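Local coordinates for protein alpha-L-arabinofuranosidase B (Aspergillus kawachii, PDB 6SXT) that hydrolyses terminal non-reducing alpha-L-arabinofuranosyl residues from arabinoxylan, arabinan and related plant polysaccharides, using a catalytic domain joined to an arabinose-binding domain, at residues Thr413-Phe416 / His417-Ala420; Val122-Ser125 / Pro126-Tyr130; Trp438-Pro441 / Thr442-Phe445; Asn186-Thr189 / Trp190-Ala194. All coordinates share one frame; numbering follows the deposited sequence.

How the interactions relate
From the N terminus the four local contacts follow in series, and none nests within or crosses another. Interaction 2 (122-130) closes a tight turn between strands 117-124 and 130-132 of the catalytic domain, and interaction 4 (186-194) folds the glycosylated loop between strands 180-185 and 199-203. In the arabinose-binding domain, interaction 1 is the short helix 414-419 and interaction 3 turns the chain from strand 433-437 into strand 444-448. Interaction 3 is the go-between: W438 packs on E418, while S439 and P441 meet S125 and F123 across the domain boundary. Interactions 1 and 4 do not touch directly, yet the glycan on N186 reaches K414.

Interaction 1 of 4, residues Thr413-Phe416 / His417-Ala420; sequences TKQF and HEDA. With NAG (2-acetamido-2-deoxy-beta-D-glucopyranose), chain B.
The H417 imidazole carries the carbonyl O of T413 over one face, 3.2 Å above its plane and displaced toward the rim. The F416 ring meets A420 obliquely, CE1 to CB at 3.7 Å. A third flat group, the amide of Q415, has OD1 of D419 in its own plane; NE2 donates to that oxygen at 2.9 Å, but arrives 43° out of the carboxylate plane. The bend of Q415 at chi2 (57°) folds the amide back over the helix for this bond. Two waters join the Q415 amide to OE1 of E418, which also binds Q287. K414, extended, lays CE 3.2 Å from OE2 of E418, yet NZ goes to the Y156 carbonyl. At the first turn OG1 of T413, also hydrogen-bonded to D411, accepts from F416 N at 3.1 Å, a classic N-cap, and K414 N donates to O7 of the outer of two N-acetylglucosamines at 2.8 Å. R399 forms a salt bridge with OD2 of D419, so the carboxylate is gripped at both oxygens. The result is an N-capped short helix whose last turn presents D419, a substrate-binding residue, to the arabinose site of a beta-trefoil domain.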
loop_
_atom_site.group_PDB
_atom_site.type_symbol
_atom_site.label_atom_id
_atom_site.label_comp_id
_atom_site.label_asym_id
_atom_site.label_seq_id
_atom_site.Cartn_x
_atom_site.Cartn_y
_atom_site.Cartn_z
ATOM N N THR A 413 -9.946 -0.163 -18.484
ATOM C CA THR A 413 -9.942 -0.952 -17.215
ATOM C C THR A 413 -9.174 -0.250 -16.076
ATOM O O THR A 413 -8.120 0.377 -16.309
ATOM C CB THR A 413 -9.380 -2.348 -17.394
ATOM O OG1 THR A 413 -8.016 -2.404 -17.747
ATOM C CG2 THR A 413 -10.139 -3.155 -18.444
ATOM N N LYS A 414 -9.647 -0.501 -14.853
ATOM C CA LYS A 414 -8.881 -0.141 -13.623
ATOM C C LYS A 414 -7.454 -0.673 -13.738
ATOM O O LYS A 414 -6.488 0.071 -13.437
ATOM C CB LYS A 414 -9.619 -0.693 -12.401
ATOM C CG LYS A 414 -8.827 -0.528 -11.107
ATOM C CD LYS A 414 -9.588 -1.098 -9.934
ATOM C CE LYS A 414 -8.696 -1.126 -8.681
ATOM N NZ LYS A 414 -9.606 -1.247 -7.559
ATOM N N GLN A 415 -7.221 -1.914 -14.094
ATOM C CA GLN A 415 -5.869 -2.465 -14.137
ATOM C C GLN A 415 -4.949 -1.688 -15.110
ATOM O O GLN A 415 -3.814 -1.320 -14.756
ATOM C CB GLN A 415 -5.875 -3.938 -14.518
ATOM C CG GLN A 415 -4.566 -4.619 -14.207
ATOM C CD GLN A 415 -4.204 -4.489 -12.741
ATOM O OE1 GLN A 415 -4.935 -4.929 -11.855
ATOM N NE2 GLN A 415 -3.092 -3.831 -12.445
ATOM N N PHE A 416 -5.398 -1.432 -16.332
ATOM C CA PHE A 416 -4.598 -0.629 -17.271
ATOM C C PHE A 416 -4.296 0.743 -16.679
ATOM O O PHE A 416 -3.150 1.200 -16.708
ATOM C CB PHE A 416 -5.354 -0.455 -18.601
ATOM C CG PHE A 416 -4.519 0.265 -19.616
ATOM C CD1 PHE A 416 -4.374 1.628 -19.600
ATOM C CD2 PHE A 416 -3.777 -0.498 -20.512
ATOM C CE1 PHE A 416 -3.544 2.249 -20.521
ATOM C CE2 PHE A 416 -2.926 0.116 -21.412
ATOM C CZ PHE A 416 -2.839 1.479 -21.401
ATOM N N HIS A 417 -5.303 1.418 -16.160
ATOM C CA HIS A 417 -5.159 2.768 -15.578
ATOM C C HIS A 417 -4.033 2.747 -14.541
ATOM O O HIS A 417 -3.159 3.643 -14.557
ATOM C CB HIS A 417 -6.447 3.264 -14.943
ATOM C CG HIS A 417 -7.557 3.532 -15.917
ATOM N ND1 HIS A 417 -8.836 3.781 -15.473
ATOM C CD2 HIS A 417 -7.588 3.573 -17.272
ATOM C CE1 HIS A 417 -9.629 4.027 -16.520
ATOM N NE2 HIS A 417 -8.918 3.894 -17.625
ATOM N N GLU A 418 -4.100 1.765 -13.655
ATOM C CA GLU A 418 -3.094 1.670 -12.555
ATOM C C GLU A 418 -1.703 1.396 -13.113
ATOM O O GLU A 418 -0.716 2.031 -12.648
ATOM C CB GLU A 418 -3.494 0.588 -11.550
ATOM C CG GLU A 418 -4.775 0.947 -10.801
ATOM C CD GLU A 418 -5.168 0.072 -9.620
ATOM O OE1 GLU A 418 -4.725 -1.058 -9.538
ATOM O OE2 GLU A 418 -6.000 0.548 -8.844
ATOM N N ASP A 419 -1.606 0.514 -14.129
ATOM C CA ASP A 419 -0.319 0.104 -14.729
ATOM C C ASP A 419 0.262 1.257 -15.565
ATOM O O ASP A 419 1.442 1.192 -15.929
ATOM C CB ASP A 419 -0.553 -1.066 -15.706
ATOM C CG ASP A 419 -0.963 -2.420 -15.139
ATOM O OD1 ASP A 419 -0.875 -2.607 -13.876
ATOM O OD2 ASP A 419 -1.300 -3.351 -16.001
ATOM N N ALA A 420 -0.533 2.275 -15.874
ATOM C CA ALA A 420 -0.144 3.384 -16.789
ATOM C C ALA A 420 -0.014 4.720 -16.058
ATOM O O ALA A 420 0.070 5.764 -16.695
ATOM C CB ALA A 420 -1.145 3.485 -17.929
HETATM C C1 NAG B . -13.458 -5.493 -14.099
HETATM C C2 NAG B . -13.199 -4.516 -15.261
HETATM C C3 NAG B . -13.700 -5.127 -16.594
HETATM C C4 NAG B . -12.985 -6.443 -16.814
HETATM C C5 NAG B . -13.152 -7.361 -15.586
HETATM C C6 NAG B . -12.282 -8.603 -15.718
HETATM C C7 NAG B . -13.039 -2.153 -14.748
HETATM C C8 NAG B . -13.803 -0.924 -14.520
HETATM N N2 NAG B . -13.757 -3.245 -14.996
HETATM O O3 NAG B . -13.361 -4.251 -17.675
HETATM O O4 NAG B . -13.459 -7.023 -18.058
HETATM O O5 NAG B . -12.775 -6.707 -14.333
HETATM O O6 NAG B . -12.074 -9.197 -14.413
HETATM O O7 NAG B . -11.812 -2.282 -14.662
HETATM O O HOH W 1 -2.475 -2.531 -9.602
HETATM O O HOH W 2 -6.349 -3.305 -10.079
#

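Interaction 2 of 4, residues Val122-Ser125 / Pro126-Tyr130; sequences VFMS and PGTGY
M124 lays its CE 3.7 Å from CG2 of T128, and the same methyl reaches the edge of the Y130 ring, near its plane, 3.6 Å from CD1. A bend at chi3 (74°) turns CE out of the line of the chain and toward G129 and Y130. V122 adds a lighter apolar touch, CG1 to CE1 of Y130 at 4.0 Å, the two side chains approaching from opposite directions. The tight part is the closure from S125 to T128: the carbonyl O of S125 is gripped twice by one residue, accepting from T128 N at 2.9 Å, the closure of a type II beta turn, and from T128 OG1, also at 2.9 Å. G127, with its positive phi of 104°, occupies the turn position that suits glycine. By contrast, on the polar flank a water stands among the S125 and T128 hydroxyls and the carbonyl of P126, itself partly exposed, within bonding distance of all three and 2.7 Å from OG of S125. Beyond the turn, strand 117-124 pairs with strand 288-296, V122 packs on strands 70-75 and 105-106, and the Y130 hydroxyl bonds to I72 and A105. G127 and G129 make backbone bonds with N103 as the chain passes from the large antiparallel sheet into strand 130-132 of a smaller one.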
loop_
_atom_site.group_PDB
_atom_site.type_symbol
_atom_site.label_atom_id
_atom_site.label_comp_id
_atom_site.label_asym_id
_atom_site.label_seq_id
_atom_site.Cartn_x
_atom_site.Cartn_y
_atom_site.Cartn_z
ATOM N N VAL A 122 1.602 3.059 4.495
ATOM C CA VAL A 122 2.211 1.824 3.950
ATOM C C VAL A 122 1.422 1.418 2.707
ATOM O O VAL A 122 0.363 0.829 2.844
ATOM C CB VAL A 122 2.255 0.713 4.994
ATOM C CG1 VAL A 122 2.999 -0.501 4.462
ATOM C CG2 VAL A 122 2.873 1.213 6.280
ATOM N N PHE A 123 1.941 1.763 1.542
ATOM C CA PHE A 123 1.279 1.472 0.258
ATOM C C PHE A 123 1.762 0.097 -0.202
ATOM O O PHE A 123 2.968 -0.077 -0.474
ATOM C CB PHE A 123 1.642 2.529 -0.760
ATOM C CG PHE A 123 0.855 2.493 -2.037
ATOM C CD1 PHE A 123 1.202 1.618 -3.068
ATOM C CD2 PHE A 123 -0.188 3.379 -2.234
ATOM C CE1 PHE A 123 0.480 1.615 -4.258
ATOM C CE2 PHE A 123 -0.890 3.391 -3.431
ATOM C CZ PHE A 123 -0.525 2.540 -4.462
ATOM N N MET A 124 0.854 -0.840 -0.282
ATOM C CA MET A 124 1.230 -2.245 -0.523
ATOM C C MET A 124 0.699 -2.671 -1.894
ATOM O O MET A 124 -0.507 -2.655 -2.119
ATOM C CB MET A 124 0.667 -3.140 0.562
ATOM C CG MET A 124 1.169 -2.666 1.961
ATOM S SD MET A 124 0.614 -3.644 3.353
ATOM C CE MET A 124 1.639 -5.075 3.103
ATOM N N SER A 125 1.644 -2.963 -2.798
ATOM C CA SER A 125 1.399 -3.514 -4.134
ATOM C C SER A 125 1.256 -5.023 -4.018
ATOM O O SER A 125 1.734 -5.663 -3.060
ATOM C CB SER A 125 2.510 -3.043 -5.042
ATOM O OG SER A 125 3.789 -3.307 -4.471
ATOM N N PRO A 126 0.664 -5.684 -5.038
ATOM C CA PRO A 126 0.563 -7.138 -5.007
ATOM C C PRO A 126 1.947 -7.763 -4.816
ATOM O O PRO A 126 2.926 -7.422 -5.552
ATOM C CB PRO A 126 -0.017 -7.464 -6.411
ATOM C CG PRO A 126 -0.849 -6.244 -6.688
ATOM C CD PRO A 126 0.040 -5.099 -6.248
ATOM N N GLY A 127 2.023 -8.652 -3.833
ATOM C CA GLY A 127 3.282 -9.312 -3.486
ATOM C C GLY A 127 3.923 -8.752 -2.232
ATOM O O GLY A 127 4.885 -9.342 -1.731
ATOM N N THR A 128 3.392 -7.650 -1.721
ATOM C CA THR A 128 3.897 -6.992 -0.498
ATOM C C THR A 128 3.195 -7.584 0.723
ATOM O O THR A 128 1.984 -7.826 0.689
ATOM C CB THR A 128 3.664 -5.482 -0.623
ATOM O OG1 THR A 128 4.271 -5.025 -1.839
ATOM C CG2 THR A 128 4.264 -4.699 0.515
ATOM N N GLY A 129 3.930 -7.750 1.824
ATOM C CA GLY A 129 3.349 -8.315 3.041
ATOM C C GLY A 129 4.232 -8.176 4.237
ATOM O O GLY A 129 5.446 -8.283 4.121
ATOM N N TYR A 130 3.595 -8.038 5.403
ATOM C CA TYR A 130 4.244 -8.031 6.714
ATOM C C TYR A 130 3.568 -9.045 7.635
ATOM O O TYR A 130 2.381 -9.381 7.479
ATOM C CB TYR A 130 4.173 -6.641 7.364
ATOM C CG TYR A 130 4.903 -5.558 6.609
ATOM C CD1 TYR A 130 4.305 -4.879 5.568
ATOM C CD2 TYR A 130 6.209 -5.212 6.918
ATOM C CE1 TYR A 130 4.978 -3.928 4.837
ATOM C CE2 TYR A 130 6.912 -4.230 6.216
ATOM C CZ TYR A 130 6.280 -3.588 5.161
ATOM O OH TYR A 130 6.938 -2.640 4.423
HETATM O O HOH W 3 4.741 -5.781 -4.605
#

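Interaction 3 of 4, residues Trp438-Pro441 / Thr442-Phe445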
loop_
_atom_site.group_PDB
_atom_site.type_symbol
_atom_site.label_atom_id
_atom_site.label_comp_id
_atom_site.label_asym_id
_atom_site.label_seq_id
_atom_site.Cartn_x
_atom_site.Cartn_y
_atom_site.Cartn_z
ATOM N N TRP A 438 2.859 4.574 -9.795
ATOM C CA TRP A 438 1.834 4.758 -8.753
ATOM C C TRP A 438 1.460 3.423 -8.147
ATOM O O TRP A 438 1.326 3.320 -6.908
ATOM C CB TRP A 438 0.601 5.425 -9.354
ATOM C CG TRP A 438 -0.482 5.577 -8.333
ATOM C CD1 TRP A 438 -0.594 6.562 -7.394
ATOM C CD2 TRP A 438 -1.518 4.635 -8.056
ATOM N NE1 TRP A 438 -1.645 6.297 -6.565
ATOM C CE2 TRP A 438 -2.233 5.126 -6.944
ATOM C CE3 TRP A 438 -1.898 3.429 -8.627
ATOM C CZ2 TRP A 438 -3.307 4.436 -6.388
ATOM C CZ3 TRP A 438 -2.969 2.753 -8.097
ATOM C CH2 TRP A 438 -3.633 3.218 -6.956
ATOM N N SER A 439 1.281 2.365 -8.950
ATOM C CA SER A 439 0.730 1.115 -8.422
ATOM C C SER A 439 1.836 0.283 -7.721
ATOM O O SER A 439 1.511 -0.496 -6.816
ATOM C CB SER A 439 0.029 0.336 -9.483
ATOM O OG SER A 439 0.928 -0.016 -10.514
ATOM N N TYR A 440 3.087 0.448 -8.119
ATOM C CA TYR A 440 4.250 -0.246 -7.526
ATOM C C TYR A 440 5.301 0.788 -7.209
ATOM O O TYR A 440 6.281 0.973 -7.946
ATOM C CB TYR A 440 4.833 -1.323 -8.456
ATOM C CG TYR A 440 4.050 -2.583 -8.584
ATOM C CD1 TYR A 440 2.876 -2.624 -9.338
ATOM C CD2 TYR A 440 4.489 -3.760 -7.960
ATOM C CE1 TYR A 440 2.181 -3.819 -9.509
ATOM C CE2 TYR A 440 3.780 -4.933 -8.098
ATOM C CZ TYR A 440 2.676 -4.968 -8.912
ATOM O OH TYR A 440 2.000 -6.151 -9.081
ATOM N N PRO A 441 5.134 1.559 -6.098
ATOM C CA PRO A 441 6.025 2.675 -5.846
ATOM C C PRO A 441 7.460 2.369 -5.439
ATOM O O PRO A 441 8.256 3.285 -5.323
ATOM C CB PRO A 441 5.291 3.486 -4.769
ATOM C CG PRO A 441 4.437 2.434 -4.084
ATOM C CD PRO A 441 3.967 1.505 -5.196
ATOM N N THR A 442 7.771 1.088 -5.335
ATOM C CA THR A 442 9.182 0.675 -5.246
ATOM C C THR A 442 9.865 0.717 -6.629
ATOM O O THR A 442 11.076 0.519 -6.681
ATOM C CB THR A 442 9.339 -0.746 -4.712
ATOM O OG1 THR A 442 8.572 -1.663 -5.510
ATOM C CG2 THR A 442 8.845 -0.821 -3.274
ATOM N N ARG A 443 9.071 0.941 -7.671
ATOM C CA ARG A 443 9.603 0.861 -9.056
ATOM C C ARG A 443 9.454 2.161 -9.805
ATOM O O ARG A 443 8.510 2.917 -9.590
ATOM C CB ARG A 443 8.895 -0.281 -9.762
ATOM C CG ARG A 443 9.242 -1.652 -9.188
ATOM C CD ARG A 443 8.451 -2.792 -9.806
ATOM N NE ARG A 443 8.920 -4.045 -9.239
ATOM C CZ ARG A 443 10.024 -4.704 -9.607
ATOM N NH1 ARG A 443 10.740 -4.293 -10.625
ATOM N NH2 ARG A 443 10.428 -5.760 -8.916
ATOM N N TYR A 444 10.409 2.364 -10.712
ATOM C CA TYR A 444 10.601 3.588 -11.470
ATOM C C TYR A 444 10.875 3.268 -12.930
ATOM O O TYR A 444 11.445 2.221 -13.204
ATOM C CB TYR A 444 11.831 4.344 -10.962
ATOM C CG TYR A 444 11.687 4.947 -9.581
ATOM C CD1 TYR A 444 11.865 4.192 -8.460
ATOM C CD2 TYR A 444 11.383 6.288 -9.439
ATOM C CE1 TYR A 444 11.634 4.736 -7.205
ATOM C CE2 TYR A 444 11.222 6.862 -8.195
ATOM C CZ TYR A 444 11.377 6.076 -7.082
ATOM O OH TYR A 444 11.220 6.651 -5.821
ATOM N N PHE A 445 10.478 4.175 -13.815
ATOM C CA PHE A 445 11.049 4.130 -15.201
ATOM C C PHE A 445 12.556 3.916 -15.074
ATOM O O PHE A 445 13.224 4.723 -14.391
ATOM C CB PHE A 445 10.858 5.412 -15.999
ATOM C CG PHE A 445 9.562 5.603 -16.752
ATOM C CD1 PHE A 445 8.318 5.270 -16.248
ATOM C CD2 PHE A 445 9.613 6.146 -18.031
ATOM C CE1 PHE A 445 7.157 5.531 -16.952
ATOM C CE2 PHE A 445 8.462 6.393 -18.744
ATOM C CZ PHE A 445 7.243 6.061 -18.222
#
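With CG of both Y440 and R443 anti to its own carbonyl carbon (chi1 -74° and -67°), the two side chains leave the turn on neighbouring courses, and the extended arginine brings CD to 4.1 Å from the tyrosine CB. That apolar touch is loose, and CD reaches the Y440 ring only obliquely. The firm link is in the backbone: R443 N donates to the Y440 carbonyl O at 2.8 Å, with an N-H...O angle of 151°, closing a type I beta turn through P441 and T442. The proline ring suits the first corner of such a turn, where phi is fixed near the value required. CB of R443 settles 3.4 Å from the same Y440 oxygen. Further on, CE1 of Y444 passes 4.1 Å from the P441 carbonyl O, a peripheral contact. S439 OG lies in the plane of the Y440 ring at its edge and bonds to H400. The guanidinium of R443 forms a salt bridge with D464, its NH1 also bonding to the A454 carbonyl, and makes a cation-pi contact with F403, which the Y440 ring also meets edge-to-face. A compact turn between strands 433-437 and 444-448 of the beta-trefoil thus places S439, Y440 and R443 in contact with H400 and F403, two substrate-binding residues of the arabinose-binding domain.

Interaction 4 of 4, residues Asn186-Thr189 / Trp190-Ala194. With NAG (2-acetamido-2-deoxy-beta-D-glucopyranose), chain C.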
loop_
_atom_site.group_PDB
_atom_site.type_symbol
_atom_site.label_atom_id
_atom_site.label_comp_id
_atom_site.label_asym_id
_atom_site.label_seq_id
_atom_site.Cartn_x
_atom_site.Cartn_y
_atom_site.Cartn_z
ATOM N N ASN A 186 -12.474 -5.978 -3.327
ATOM C CA ASN A 186 -13.742 -6.367 -3.995
ATOM C C ASN A 186 -13.644 -7.804 -4.465
ATOM O O ASN A 186 -14.270 -8.107 -5.474
ATOM C CB ASN A 186 -14.149 -5.414 -5.110
ATOM C CG ASN A 186 -13.335 -5.495 -6.376
ATOM O OD1 ASN A 186 -12.106 -5.460 -6.379
ATOM N ND2 ASN A 186 -14.054 -5.599 -7.531
ATOM N N SER A 187 -12.925 -8.640 -3.746
ATOM C CA SER A 187 -13.086 -10.097 -3.908
ATOM C C SER A 187 -14.565 -10.446 -3.858
ATOM O O SER A 187 -15.276 -10.043 -2.922
ATOM C CB SER A 187 -12.342 -10.837 -2.830
ATOM O OG SER A 187 -12.601 -12.240 -2.990
ATOM N N THR A 188 -15.042 -11.347 -4.754
ATOM C CA THR A 188 -16.373 -11.976 -4.573
ATOM C C THR A 188 -16.256 -13.505 -4.630
ATOM O O THR A 188 -17.325 -14.167 -4.789
ATOM C CB THR A 188 -17.365 -11.480 -5.638
ATOM O OG1 THR A 188 -16.844 -11.888 -6.891
ATOM C CG2 THR A 188 -17.506 -9.966 -5.656
ATOM N N THR A 189 -15.072 -14.026 -4.367
ATOM C CA THR A 189 -14.823 -15.493 -4.303
ATOM C C THR A 189 -15.622 -16.118 -3.173
ATOM O O THR A 189 -16.164 -17.238 -3.329
ATOM C CB THR A 189 -13.325 -15.765 -4.181
ATOM O OG1 THR A 189 -12.689 -15.152 -5.298
ATOM C CG2 THR A 189 -12.997 -17.231 -4.057
ATOM N N TRP A 190 -15.712 -15.438 -2.046
ATOM C CA TRP A 190 -16.462 -15.876 -0.864
ATOM C C TRP A 190 -17.608 -14.896 -0.616
ATOM O O TRP A 190 -18.670 -14.978 -1.250
ATOM C CB TRP A 190 -15.465 -16.012 0.304
ATOM C CG TRP A 190 -14.311 -16.937 0.053
ATOM C CD1 TRP A 190 -14.297 -18.302 0.233
ATOM C CD2 TRP A 190 -12.977 -16.581 -0.350
ATOM N NE1 TRP A 190 -13.056 -18.795 -0.073
ATOM C CE2 TRP A 190 -12.227 -17.772 -0.459
ATOM C CE3 TRP A 190 -12.346 -15.360 -0.707
ATOM C CZ2 TRP A 190 -10.882 -17.768 -0.840
ATOM C CZ3 TRP A 190 -11.012 -15.361 -1.054
ATOM C CH2 TRP A 190 -10.292 -16.560 -1.138
ATOM N N GLY A 191 -17.422 -13.942 0.268
ATOM C CA GLY A 191 -18.454 -12.987 0.625
ATOM C C GLY A 191 -18.356 -11.740 -0.228
ATOM O O GLY A 191 -17.308 -11.475 -0.782
ATOM N N TYR A 192 -19.420 -10.952 -0.144
ATOM C CA TYR A 192 -19.469 -9.603 -0.744
ATOM C C TYR A 192 -20.725 -8.911 -0.250
ATOM O O TYR A 192 -21.621 -9.494 0.442
ATOM C CB TYR A 192 -19.295 -9.676 -2.263
ATOM C CG TYR A 192 -20.403 -10.482 -2.912
ATOM C CD1 TYR A 192 -21.606 -9.891 -3.254
ATOM C CD2 TYR A 192 -20.268 -11.849 -3.103
ATOM C CE1 TYR A 192 -22.650 -10.626 -3.828
ATOM C CE2 TYR A 192 -21.311 -12.604 -3.657
ATOM C CZ TYR A 192 -22.497 -11.985 -4.026
ATOM O OH TYR A 192 -23.560 -12.697 -4.548
ATOM N N GLY A 193 -20.748 -7.590 -0.421
ATOM C CA GLY A 193 -21.829 -6.749 0.070
ATOM C C GLY A 193 -22.615 -6.124 -1.093
ATOM O O GLY A 193 -22.505 -6.620 -2.257
ATOM N N ALA A 194 -23.341 -5.072 -0.759
ATOM C CA ALA A 194 -24.164 -4.273 -1.702
ATOM C C ALA A 194 -23.260 -3.512 -2.675
ATOM O O ALA A 194 -22.101 -3.103 -2.338
ATOM C CB ALA A 194 -25.088 -3.374 -0.941
HETATM C C1 NAG C . -13.372 -5.590 -8.828
HETATM C C2 NAG C . -14.110 -6.614 -9.739
HETATM C C3 NAG C . -13.575 -6.505 -11.173
HETATM C C4 NAG C . -13.689 -5.090 -11.687
HETATM C C5 NAG C . -12.980 -4.186 -10.626
HETATM C C6 NAG C . -12.998 -2.744 -11.032
HETATM C C7 NAG C . -14.963 -8.781 -8.947
HETATM C C8 NAG C . -14.529 -10.099 -8.470
HETATM N N2 NAG C . -13.952 -7.971 -9.268
HETATM O O3 NAG C . -14.452 -7.406 -11.947
HETATM O O4 NAG C . -12.927 -4.886 -12.874
HETATM O O5 NAG C . -13.639 -4.278 -9.377
HETATM O O6 NAG C . -14.309 -2.259 -11.228
HETATM O O7 NAG C . -16.162 -8.448 -8.957
HETATM O O HOH W 4 -14.919 -12.823 -1.259
HETATM O O HOH W 5 -19.403 -15.667 -3.724
#
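T189 and W190 make a CH-pi contact in which CG2 of the threonine sits over the six-membered ring, 3.6 Å from its centroid and 8° off the normal. Because T189 holds CG2 anti to the backbone N, the methyl runs alongside the indole and caps one face, with CB 3.6 Å from W190 CE3. From another quarter OG of S187 approaches the ring obliquely. The apolar contribution is smaller: CG2 of T188 rests 3.8 Å from CB of Y192, while its CB lies obliquely to the phenol ring. The loop joins strands 180-185 and 199-203 of the catalytic domain, and W190 lines the active-site pocket, about 4 Å at the nearest atoms from the bound inhibitor and beside N207 and the C160-C161 disulfide. Polar links between the two halves run through water. One molecule accepts from W190 N at 2.8 Å, donates to the carbonyl of G191 and also bonds to S187 OG. A second donates to both T188 O and W190 O, the latter at 2.7 Å, and lies in the plane of the Y192 ring at its edge. A covalent link also leaves the loop: ND2 of N186 carries C1 of N-acetylglucosamine in an N-S-T glycosylation sequon. The sequon threonine leans on this sugar, its OG1 3.3 Å from the acetamido methyl C8, and the glycan is also hydrogen-bonded to OD2 of D158.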